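Giding protein-mglB (Thermus thermophilus, PDB 1J3W) probably acts as a guanyl-nucleotide exchange factor and molecular adaptor of the Roadblock/LC7 family, with a likely part in gliding motility. Local coordinates at residues L33-H44 with L56-A67; Y95-L105 with G122-A130. All coordinates share one frame; numbering follows the deposited sequence.

Contact 1 (L33-H44 with L56-A67); sequences LLIDRKGFVLAH and LDTLATLVAGNA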
loop_
_atom_site.group_PDB
_atom_site.type_symbol
_atom_site.label_atom_id
_atom_site.label_comp_id
_atom_site.label_asym_id
_atom_site.label_seq_id
_atom_site.Cartn_x
_atom_site.Cartn_y
_atom_site.Cartn_z
ATOM N N LEU B 33 -7.116 -9.430 18.266
ATOM C CA LEU B 33 -6.850 -8.039 18.606
ATOM C C LEU B 33 -7.875 -7.098 18.021
ATOM O O LEU B 33 -8.479 -7.384 16.987
ATOM C CB LEU B 33 -5.496 -7.578 18.058
ATOM C CG LEU B 33 -4.192 -8.347 18.197
ATOM C CD1 LEU B 33 -4.146 -9.475 17.172
ATOM C CD2 LEU B 33 -3.036 -7.379 17.949
ATOM N N LEU B 34 -8.069 -5.974 18.702
ATOM C CA LEU B 34 -8.856 -4.923 18.173
ATOM C C LEU B 34 -7.924 -3.772 18.053
ATOM O O LEU B 34 -7.258 -3.381 19.000
ATOM C CB LEU B 34 -9.958 -4.593 19.178
ATOM C CG LEU B 34 -10.815 -3.411 18.724
ATOM C CD1 LEU B 34 -11.716 -3.770 17.541
ATOM C CD2 LEU B 34 -11.738 -2.887 19.823
ATOM N N ILE B 35 -7.785 -3.261 16.837
ATOM C CA ILE B 35 -6.842 -2.180 16.576
ATOM C C ILE B 35 -7.564 -1.036 15.888
ATOM O O ILE B 35 -8.635 -1.227 15.322
ATOM C CB ILE B 35 -5.681 -2.660 15.666
ATOM C CG1 ILE B 35 -6.186 -2.924 14.242
ATOM C CG2 ILE B 35 -5.085 -3.949 16.232
ATOM C CD1 ILE B 35 -5.086 -3.304 13.267
ATOM N N ASP B 36 -7.005 0.166 15.952
ATOM C CA ASP B 36 -7.665 1.264 15.266
ATOM C C ASP B 36 -7.074 1.322 13.871
ATOM O O ASP B 36 -6.045 0.699 13.598
ATOM C CB ASP B 36 -7.512 2.599 16.024
ATOM C CG ASP B 36 -6.102 3.170 15.991
ATOM O OD1 ASP B 36 -5.908 4.235 16.614
ATOM O OD2 ASP B 36 -5.195 2.593 15.364
ATOM N N ARG B 37 -7.721 2.050 12.971
ATOM C CA ARG B 37 -7.223 2.107 11.608
ATOM C C ARG B 37 -5.854 2.776 11.475
ATOM O O ARG B 37 -5.270 2.796 10.393
ATOM C CB ARG B 37 -8.266 2.774 10.706
ATOM C CG ARG B 37 -9.614 2.047 10.730
ATOM C CD ARG B 37 -10.541 2.543 9.628
ATOM N NE ARG B 37 -9.982 2.269 8.310
ATOM C CZ ARG B 37 -10.269 1.202 7.569
ATOM N NH1 ARG B 37 -11.126 0.290 8.004
ATOM N NH2 ARG B 37 -9.683 1.041 6.392
ATOM N N LYS B 38 -5.337 3.311 12.580
ATOM C CA LYS B 38 -4.021 3.944 12.578
ATOM C C LYS B 38 -2.929 2.963 13.012
ATOM O O LYS B 38 -1.742 3.284 12.964
ATOM C CB LYS B 38 -3.997 5.160 13.509
ATOM C CG LYS B 38 -4.912 6.300 13.098
ATOM C CD LYS B 38 -4.745 7.481 14.044
ATOM C CE LYS B 38 -5.727 8.597 13.727
ATOM N NZ LYS B 38 -5.559 9.750 14.653
ATOM N N GLY B 39 -3.331 1.775 13.458
ATOM C CA GLY B 39 -2.349 0.785 13.872
ATOM C C GLY B 39 -2.182 0.568 15.367
ATOM O O GLY B 39 -1.475 -0.347 15.784
ATOM N N PHE B 40 -2.817 1.397 16.185
ATOM C CA PHE B 40 -2.691 1.232 17.630
ATOM C C PHE B 40 -3.495 0.027 18.102
ATOM O O PHE B 40 -4.595 -0.217 17.612
ATOM C CB PHE B 40 -3.193 2.473 18.375
ATOM C CG PHE B 40 -2.305 3.675 18.230
ATOM C CD1 PHE B 40 -2.635 4.696 17.345
ATOM C CD2 PHE B 40 -1.148 3.793 18.991
ATOM C CE1 PHE B 40 -1.822 5.822 17.224
ATOM C CE2 PHE B 40 -0.329 4.914 18.877
ATOM C CZ PHE B 40 -0.668 5.928 17.992
ATOM N N VAL B 41 -2.942 -0.726 19.052
ATOM C CA VAL B 41 -3.654 -1.878 19.595
ATOM C C VAL B 41 -4.537 -1.363 20.727
ATOM O O VAL B 41 -4.041 -0.784 21.697
ATOM C CB VAL B 41 -2.688 -2.938 20.150
ATOM C CG1 VAL B 41 -3.483 -4.078 20.770
ATOM C CG2 VAL B 41 -1.799 -3.473 19.026
ATOM N N LEU B 42 -5.844 -1.563 20.597
ATOM C CA LEU B 42 -6.794 -1.096 21.601
ATOM C C LEU B 42 -7.032 -2.142 22.680
ATOM O O LEU B 42 -7.290 -1.807 23.835
ATOM C CB LEU B 42 -8.120 -0.735 20.931
ATOM C CG LEU B 42 -8.009 0.218 19.736
ATOM C CD1 LEU B 42 -9.398 0.559 19.225
ATOM C CD2 LEU B 42 -7.269 1.479 20.148
ATOM N N ALA B 43 -6.959 -3.412 22.294
ATOM C CA ALA B 43 -7.147 -4.528 23.220
ATOM C C ALA B 43 -6.662 -5.785 22.509
ATOM O O ALA B 43 -6.782 -5.896 21.286
ATOM C CB ALA B 43 -8.620 -4.676 23.591
ATOM N N HIS B 44 -6.096 -6.723 23.258
ATOM C CA HIS B 44 -5.614 -7.959 22.654
ATOM C C HIS B 44 -5.620 -9.094 23.660
ATOM O O HIS B 44 -5.392 -8.885 24.850
ATOM C CB HIS B 44 -4.203 -7.775 22.081
ATOM C CG HIS B 44 -3.147 -7.535 23.115
ATOM N ND1 HIS B 44 -2.504 -8.560 23.776
ATOM C CD2 HIS B 44 -2.621 -6.386 23.598
ATOM C CE1 HIS B 44 -1.625 -8.052 24.620
ATOM N NE2 HIS B 44 -1.676 -6.734 24.533
ATOM N N LEU B 56 3.064 -7.819 18.551
ATOM C CA LEU B 56 1.706 -7.386 18.241
ATOM C C LEU B 56 1.602 -5.968 17.714
ATOM O O LEU B 56 0.714 -5.670 16.915
ATOM C CB LEU B 56 0.798 -7.566 19.459
ATOM C CG LEU B 56 0.574 -9.022 19.876
ATOM C CD1 LEU B 56 -0.332 -9.051 21.094
ATOM C CD2 LEU B 56 -0.042 -9.818 18.733
ATOM N N ASP B 57 2.494 -5.088 18.159
ATOM C CA ASP B 57 2.455 -3.721 17.662
ATOM C C ASP B 57 2.842 -3.715 16.182
ATOM O O ASP B 57 2.236 -3.006 15.383
ATOM C CB ASP B 57 3.363 -2.807 18.505
ATOM C CG ASP B 57 4.813 -3.257 18.537
ATOM O OD1 ASP B 57 5.111 -4.465 18.405
ATOM O OD2 ASP B 57 5.676 -2.374 18.724
ATOM N N THR B 58 3.823 -4.534 15.815
ATOM C CA THR B 58 4.236 -4.625 14.420
ATOM C C THR B 58 3.105 -5.249 13.599
ATOM O O THR B 58 2.807 -4.794 12.495
ATOM C CB THR B 58 5.507 -5.470 14.270
ATOM O OG1 THR B 58 6.536 -4.918 15.103
ATOM C CG2 THR B 58 5.984 -5.468 12.818
ATOM N N LEU B 59 2.465 -6.284 14.143
ATOM C CA LEU B 59 1.361 -6.931 13.439
ATOM C C LEU B 59 0.259 -5.912 13.158
ATOM O O LEU B 59 -0.241 -5.813 12.036
ATOM C CB LEU B 59 0.791 -8.083 14.276
ATOM C CG LEU B 59 -0.496 -8.722 13.735
ATOM C CD1 LEU B 59 -0.237 -9.330 12.365
ATOM C CD2 LEU B 59 -0.994 -9.790 14.708
ATOM N N ALA B 60 -0.115 -5.154 14.184
ATOM C CA ALA B 60 -1.159 -4.142 14.062
ATOM C C ALA B 60 -0.779 -3.068 13.043
ATOM O O ALA B 60 -1.613 -2.631 12.252
ATOM C CB ALA B 60 -1.429 -3.507 15.423
ATOM N N THR B 61 0.481 -2.648 13.068
ATOM C CA THR B 61 0.958 -1.639 12.130
ATOM C C THR B 61 0.825 -2.151 10.699
ATOM O O THR B 61 0.332 -1.440 9.822
ATOM C CB THR B 61 2.426 -1.288 12.398
ATOM O OG1 THR B 61 2.550 -0.746 13.716
ATOM C CG2 THR B 61 2.917 -0.257 11.393
ATOM N N LEU B 62 1.257 -3.387 10.467
ATOM C CA LEU B 62 1.177 -3.973 9.132
ATOM C C LEU B 62 -0.270 -4.144 8.682
ATOM O O LEU B 62 -0.586 -3.936 7.511
ATOM C CB LEU B 62 1.897 -5.321 9.094
ATOM C CG LEU B 62 3.413 -5.257 9.296
ATOM C CD1 LEU B 62 3.981 -6.657 9.358
ATOM C CD2 LEU B 62 4.057 -4.478 8.152
ATOM N N VAL B 63 -1.152 -4.538 9.596
ATOM C CA VAL B 63 -2.553 -4.687 9.229
ATOM C C VAL B 63 -3.127 -3.323 8.857
ATOM O O VAL B 63 -3.882 -3.207 7.892
ATOM C CB VAL B 63 -3.369 -5.318 10.380
ATOM C CG1 VAL B 63 -4.860 -5.238 10.084
ATOM C CG2 VAL B 63 -2.948 -6.766 10.556
ATOM N N ALA B 64 -2.741 -2.290 9.605
ATOM C CA ALA B 64 -3.208 -0.931 9.339
ATOM C C ALA B 64 -2.665 -0.447 7.993
ATOM O O ALA B 64 -3.384 0.182 7.214
ATOM C CB ALA B 64 -2.751 0.007 10.455
ATOM N N GLY B 65 -1.396 -0.742 7.731
ATOM C CA GLY B 65 -0.797 -0.345 6.469
ATOM C C GLY B 65 -1.543 -1.003 5.320
ATOM O O GLY B 65 -1.825 -0.369 4.303
ATOM N N ASN B 66 -1.869 -2.282 5.487
ATOM C CA ASN B 66 -2.590 -3.036 4.465
ATOM C C ASN B 66 -3.981 -2.460 4.222
ATOM O O ASN B 66 -4.420 -2.332 3.074
ATOM C CB ASN B 66 -2.725 -4.500 4.894
ATOM C CG ASN B 66 -3.530 -5.327 3.910
ATOM O OD1 ASN B 66 -3.040 -5.689 2.847
ATOM N ND2 ASN B 66 -4.777 -5.620 4.261
ATOM N N ALA B 67 -4.678 -2.121 5.304
ATOM C CA ALA B 67 -6.022 -1.566 5.199
ATOM C C ALA B 67 -6.025 -0.285 4.372
ATOM O O ALA B 67 -7.002 0.018 3.684
ATOM C CB ALA B 67 -6.591 -1.298 6.590
HETATM O O HOH W 1 -9.533 -0.694 4.155
HETATM O O HOH W 2 -5.302 2.095 7.850
HETATM O O HOH W 3 0.927 -0.894 16.742
#

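Contact 2 (Y95-L105 with G122-A130); sequences YVDEAGEHALL and GKRASEALA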
loop_
_atom_site.group_PDB
_atom_site.type_symbol
_atom_site.label_atom_id
_atom_site.label_comp_id
_atom_site.label_asym_id
_atom_site.label_seq_id
_atom_site.Cartn_x
_atom_site.Cartn_y
_atom_site.Cartn_z
ATOM N N TYR B 95 -7.285 -13.167 9.569
ATOM C CA TYR B 95 -8.651 -12.731 9.309
ATOM C C TYR B 95 -8.774 -11.316 9.850
ATOM O O TYR B 95 -8.440 -11.058 11.006
ATOM C CB TYR B 95 -9.653 -13.627 10.040
ATOM C CG TYR B 95 -11.089 -13.158 9.953
ATOM C CD1 TYR B 95 -11.882 -13.485 8.859
ATOM C CD2 TYR B 95 -11.650 -12.378 10.966
ATOM C CE1 TYR B 95 -13.201 -13.054 8.768
ATOM C CE2 TYR B 95 -12.973 -11.937 10.884
ATOM C CZ TYR B 95 -13.739 -12.279 9.783
ATOM O OH TYR B 95 -15.042 -11.836 9.680
ATOM N N VAL B 96 -9.239 -10.400 9.009
ATOM C CA VAL B 96 -9.428 -9.018 9.416
ATOM C C VAL B 96 -10.827 -8.579 9.001
ATOM O O VAL B 96 -11.248 -8.817 7.868
ATOM C CB VAL B 96 -8.394 -8.086 8.753
ATOM C CG1 VAL B 96 -8.606 -6.653 9.219
ATOM C CG2 VAL B 96 -6.989 -8.549 9.094
ATOM N N ASP B 97 -11.552 -7.949 9.918
ATOM C CA ASP B 97 -12.895 -7.485 9.609
ATOM C C ASP B 97 -13.123 -6.146 10.294
ATOM O O ASP B 97 -12.621 -5.901 11.389
ATOM C CB ASP B 97 -13.932 -8.514 10.076
ATOM C CG ASP B 97 -15.329 -8.233 9.533
ATOM O OD1 ASP B 97 -15.453 -7.562 8.485
ATOM O OD2 ASP B 97 -16.305 -8.703 10.147
ATOM N N GLU B 98 -13.858 -5.268 9.627
ATOM C CA GLU B 98 -14.147 -3.962 10.188
ATOM C C GLU B 98 -14.993 -4.073 11.443
ATOM O O GLU B 98 -15.964 -4.834 11.490
ATOM C CB GLU B 98 -14.881 -3.090 9.167
ATOM C CG GLU B 98 -13.981 -2.416 8.155
ATOM C CD GLU B 98 -14.741 -1.456 7.259
ATOM O OE1 GLU B 98 -15.566 -0.681 7.785
ATOM O OE2 GLU B 98 -14.508 -1.473 6.035
ATOM N N ALA B 99 -14.609 -3.316 12.464
ATOM C CA ALA B 99 -15.344 -3.274 13.723
ATOM C C ALA B 99 -15.763 -1.816 13.833
ATOM O O ALA B 99 -15.192 -1.041 14.600
ATOM C CB ALA B 99 -14.439 -3.662 14.885
ATOM N N GLY B 100 -16.762 -1.445 13.042
ATOM C CA GLY B 100 -17.209 -0.069 13.044
ATOM C C GLY B 100 -16.366 0.692 12.042
ATOM O O GLY B 100 -15.532 0.109 11.348
ATOM N N GLU B 101 -16.558 2.001 11.976
ATOM C CA GLU B 101 -15.826 2.819 11.025
ATOM C C GLU B 101 -14.369 3.110 11.361
ATOM O O GLU B 101 -13.589 3.436 10.472
ATOM C CB GLU B 101 -16.559 4.147 10.823
ATOM C CG GLU B 101 -17.889 4.007 10.110
ATOM C CD GLU B 101 -17.734 3.404 8.728
ATOM O OE1 GLU B 101 -17.012 3.998 7.899
ATOM O OE2 GLU B 101 -18.331 2.336 8.470
ATOM N N HIS B 102 -13.988 2.978 12.627
ATOM C CA HIS B 102 -12.619 3.311 13.001
ATOM C C HIS B 102 -11.766 2.225 13.633
ATOM O O HIS B 102 -10.691 2.520 14.154
ATOM C CB HIS B 102 -12.628 4.523 13.933
ATOM C CG HIS B 102 -13.422 5.679 13.410
ATOM N ND1 HIS B 102 -14.767 5.834 13.663
ATOM C CD2 HIS B 102 -13.066 6.718 12.617
ATOM C CE1 HIS B 102 -15.207 6.919 13.051
ATOM N NE2 HIS B 102 -14.195 7.473 12.409
ATOM N N ALA B 103 -12.220 0.979 13.590
ATOM C CA ALA B 103 -11.436 -0.096 14.183
ATOM C C ALA B 103 -11.495 -1.369 13.351
ATOM O O ALA B 103 -12.345 -1.514 12.475
ATOM C CB ALA B 103 -11.914 -0.373 15.606
ATOM N N LEU B 104 -10.580 -2.286 13.646
ATOM C CA LEU B 104 -10.482 -3.549 12.929
ATOM C C LEU B 104 -10.272 -4.707 13.889
ATOM O O LEU B 104 -9.500 -4.592 14.843
ATOM C CB LEU B 104 -9.287 -3.518 11.975
ATOM C CG LEU B 104 -9.249 -2.449 10.878
ATOM C CD1 LEU B 104 -7.856 -2.365 10.274
ATOM C CD2 LEU B 104 -10.276 -2.781 9.816
ATOM N N LEU B 105 -10.962 -5.811 13.632
ATOM C CA LEU B 105 -10.796 -7.027 14.420
ATOM C C LEU B 105 -9.765 -7.850 13.658
ATOM O O LEU B 105 -9.875 -8.004 12.441
ATOM C CB LEU B 105 -12.093 -7.830 14.496
ATOM C CG LEU B 105 -11.882 -9.270 14.992
ATOM C CD1 LEU B 105 -11.461 -9.270 16.461
ATOM C CD2 LEU B 105 -13.151 -10.065 14.794
ATOM N N GLY B 122 -15.816 -14.808 13.903
ATOM C CA GLY B 122 -15.077 -13.583 13.661
ATOM C C GLY B 122 -16.055 -12.483 13.279
ATOM O O GLY B 122 -15.930 -11.351 13.730
ATOM N N LYS B 123 -17.042 -12.815 12.448
ATOM C CA LYS B 123 -18.043 -11.832 12.036
ATOM C C LYS B 123 -18.878 -11.394 13.244
ATOM O O LYS B 123 -19.188 -10.213 13.410
ATOM C CB LYS B 123 -18.949 -12.425 10.950
ATOM C CG LYS B 123 -20.070 -11.502 10.498
ATOM C CD LYS B 123 -19.539 -10.180 9.960
ATOM C CE LYS B 123 -18.732 -10.373 8.685
ATOM N NZ LYS B 123 -18.223 -9.074 8.158
ATOM N N ARG B 124 -19.247 -12.348 14.092
ATOM C CA ARG B 124 -20.028 -12.000 15.269
ATOM C C ARG B 124 -19.212 -11.086 16.175
ATOM O O ARG B 124 -19.735 -10.133 16.757
ATOM C CB ARG B 124 -20.438 -13.258 16.028
ATOM C CG ARG B 124 -21.447 -14.113 15.287
ATOM C CD ARG B 124 -21.767 -15.374 16.058
ATOM N NE ARG B 124 -22.827 -16.135 15.407
ATOM C CZ ARG B 124 -23.239 -17.331 15.812
ATOM N NH1 ARG B 124 -22.679 -17.904 16.867
ATOM N NH2 ARG B 124 -24.210 -17.957 15.154
ATOM N N ALA B 125 -17.920 -11.367 16.286
ATOM C CA ALA B 125 -17.059 -10.558 17.131
ATOM C C ALA B 125 -16.916 -9.137 16.603
ATOM O O ALA B 125 -16.985 -8.176 17.372
ATOM C CB ALA B 125 -15.688 -11.205 17.252
ATOM N N SER B 126 -16.720 -8.997 15.296
ATOM C CA SER B 126 -16.549 -7.666 14.734
ATOM C C SER B 126 -17.790 -6.811 14.959
ATOM O O SER B 126 -17.676 -5.622 15.240
ATOM C CB SER B 126 -16.206 -7.741 13.241
ATOM O OG SER B 126 -17.262 -8.295 12.483
ATOM N N GLU B 127 -18.972 -7.409 14.849
ATOM C CA GLU B 127 -20.189 -6.638 15.078
ATOM C C GLU B 127 -20.309 -6.237 16.542
ATOM O O GLU B 127 -20.691 -5.107 16.860
ATOM C CB GLU B 127 -21.436 -7.425 14.691
ATOM C CG GLU B 127 -22.698 -6.682 15.099
ATOM C CD GLU B 127 -23.957 -7.463 14.846
ATOM O OE1 GLU B 127 -24.059 -8.604 15.344
ATOM O OE2 GLU B 127 -24.848 -6.927 14.154
ATOM N N ALA B 128 -19.993 -7.166 17.438
ATOM C CA ALA B 128 -20.072 -6.879 18.864
ATOM C C ALA B 128 -19.100 -5.764 19.226
ATOM O O ALA B 128 -19.426 -4.864 19.999
ATOM C CB ALA B 128 -19.756 -8.128 19.668
ATOM N N LEU B 129 -17.900 -5.822 18.657
ATOM C CA LEU B 129 -16.889 -4.816 18.934
ATOM C C LEU B 129 -17.250 -3.471 18.319
ATOM O O LEU B 129 -16.882 -2.426 18.852
ATOM C CB LEU B 129 -15.525 -5.294 18.426
ATOM C CG LEU B 129 -14.963 -6.464 19.240
ATOM C CD1 LEU B 129 -13.892 -7.195 18.447
ATOM C CD2 LEU B 129 -14.403 -5.944 20.554
ATOM N N ALA B 130 -17.969 -3.501 17.202
ATOM C CA ALA B 130 -18.389 -2.270 16.544
ATOM C C ALA B 130 -19.303 -1.504 17.497
ATOM O O ALA B 130 -19.185 -0.286 17.642
ATOM C CB ALA B 130 -19.125 -2.587 15.251
HETATM O O HOH W 4 -18.623 -5.953 11.206
#

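Contact 1 (L33-H44 with L56-A67)
Gly39, in the turn between two strands, comes closest to helix 56-67, its CA 4.5 Å from that of Thr61, and the short axes of strand 33-36 and the helix cross at -55°. Small residues permit this approach: the CB of Ala64 sits 3.5 Å from Gly39 CA, where a CB on the glycine would be crowded against Ala64 and, at the backbone angles of Gly39, jammed against Lys38 O, and Ala60 CB lies against Gly39 O. Ile35 lies along one turn of the helix, from Ala60 to Val63. Its CG2 rests on Ala60 CB, while CG1, placed between backbone N and carbonyl carbon (chi1 70°), carries CD1 to within 3.7 Å of Val63 CG1. From the other strand, Val41 CG2 meets Ala60 CB at 3.6 Å. Farther along, Leu33 spreads its two methyls, CD1 to Leu59 and CD2 to Leu56. The other methyl of Leu56, CD1, lies over one face of the His44 ring, 3.8 Å from its centroid, a CH-pi contact; the ring's ND1 is hydrogen-bonded to Glu46. Waters link Gly39 O to Asp57 O, Arg37 O to Ala64 O, and Arg37 NH2 to Ala67 O. The helix thus covers one side of the hairpin, while Ala43 on the opposite side touches helix 10-27; strand 103-109 continues the sheet beside 31-36, and Leu59 and Val63 also pack on a second subunit.

Contact 2 (Y95-L105 with G122-A130)
Asp97 reaches from its strand to helix 122-130 and joins a salt bridge to Lys123. Its CB lies 4.0 Å from Ser126 CB, and with CG anti to the backbone N (chi1 -168°) the carboxylate is carried on to the helix. OD2 accepts from Lys123 NZ at 2.8 Å, on the syn side and 27° out of the carboxylate plane; OD1 receives only a weak, longer bond from the same NZ. OD2 also lies 2.6 Å from Ser126 OG, which is near Lys123 O as well. Lys123 suits this task because its long chain, bent at chi2 and chi3, turns back so that NZ reaches the carboxylate, the two side chains crossing at about a right angle. A water joins Ser126 OG to Glu98 O. An asparagine in place of Asp97 would probably leave the Lys123 ammonium without its charged mate and weaken the tie between strand and helix.

Apolar groups fill the neighbouring ground. Leu105 CD1 meets Leu129 CD1 at 3.8 Å, again nearly at right angles, and its CD2 touches Ala125 CB. Gly122 makes room for the Tyr95 ring: a CB there would clash with CE2, which lies 3.9 Å from Gly122 CA. The tyrosine hydroxyl is hydrogen-bonded to Glu84. Where the chain turns after strand 95-98, Gly100 N lies 3.4 Å from Ala130 CB of the helix. A helix running roughly along the strands of a hairpin fits the alpha-beta-alpha sandwich of the Roadblock/LC7 fold, with helices 10-27 and 115-135 on one face of the antiparallel sheet.

Contacts 1 and 2 each set a helix against a hairpin of the same antiparallel sheet, and the two hairpins are joined where strand 31-36 pairs with strand 103-109: Ile35 O and Leu104 N, 2.8 Å apart, probably form a hydrogen bond. Contact 2 is the more buried and is touched by no other chain, yet it holds the charged pair, with leucine and alanine packing beside it. Contact 1 is only partly buried and borders two other subunits; its direct side-chain contacts are mainly apolar, and water bridges supply its polar links. The helices lie on opposite faces of the sheet: Leu33 and Ile35 face helix 56-67, whereas Leu34 between them points the other way, onto Ala99 and Leu129.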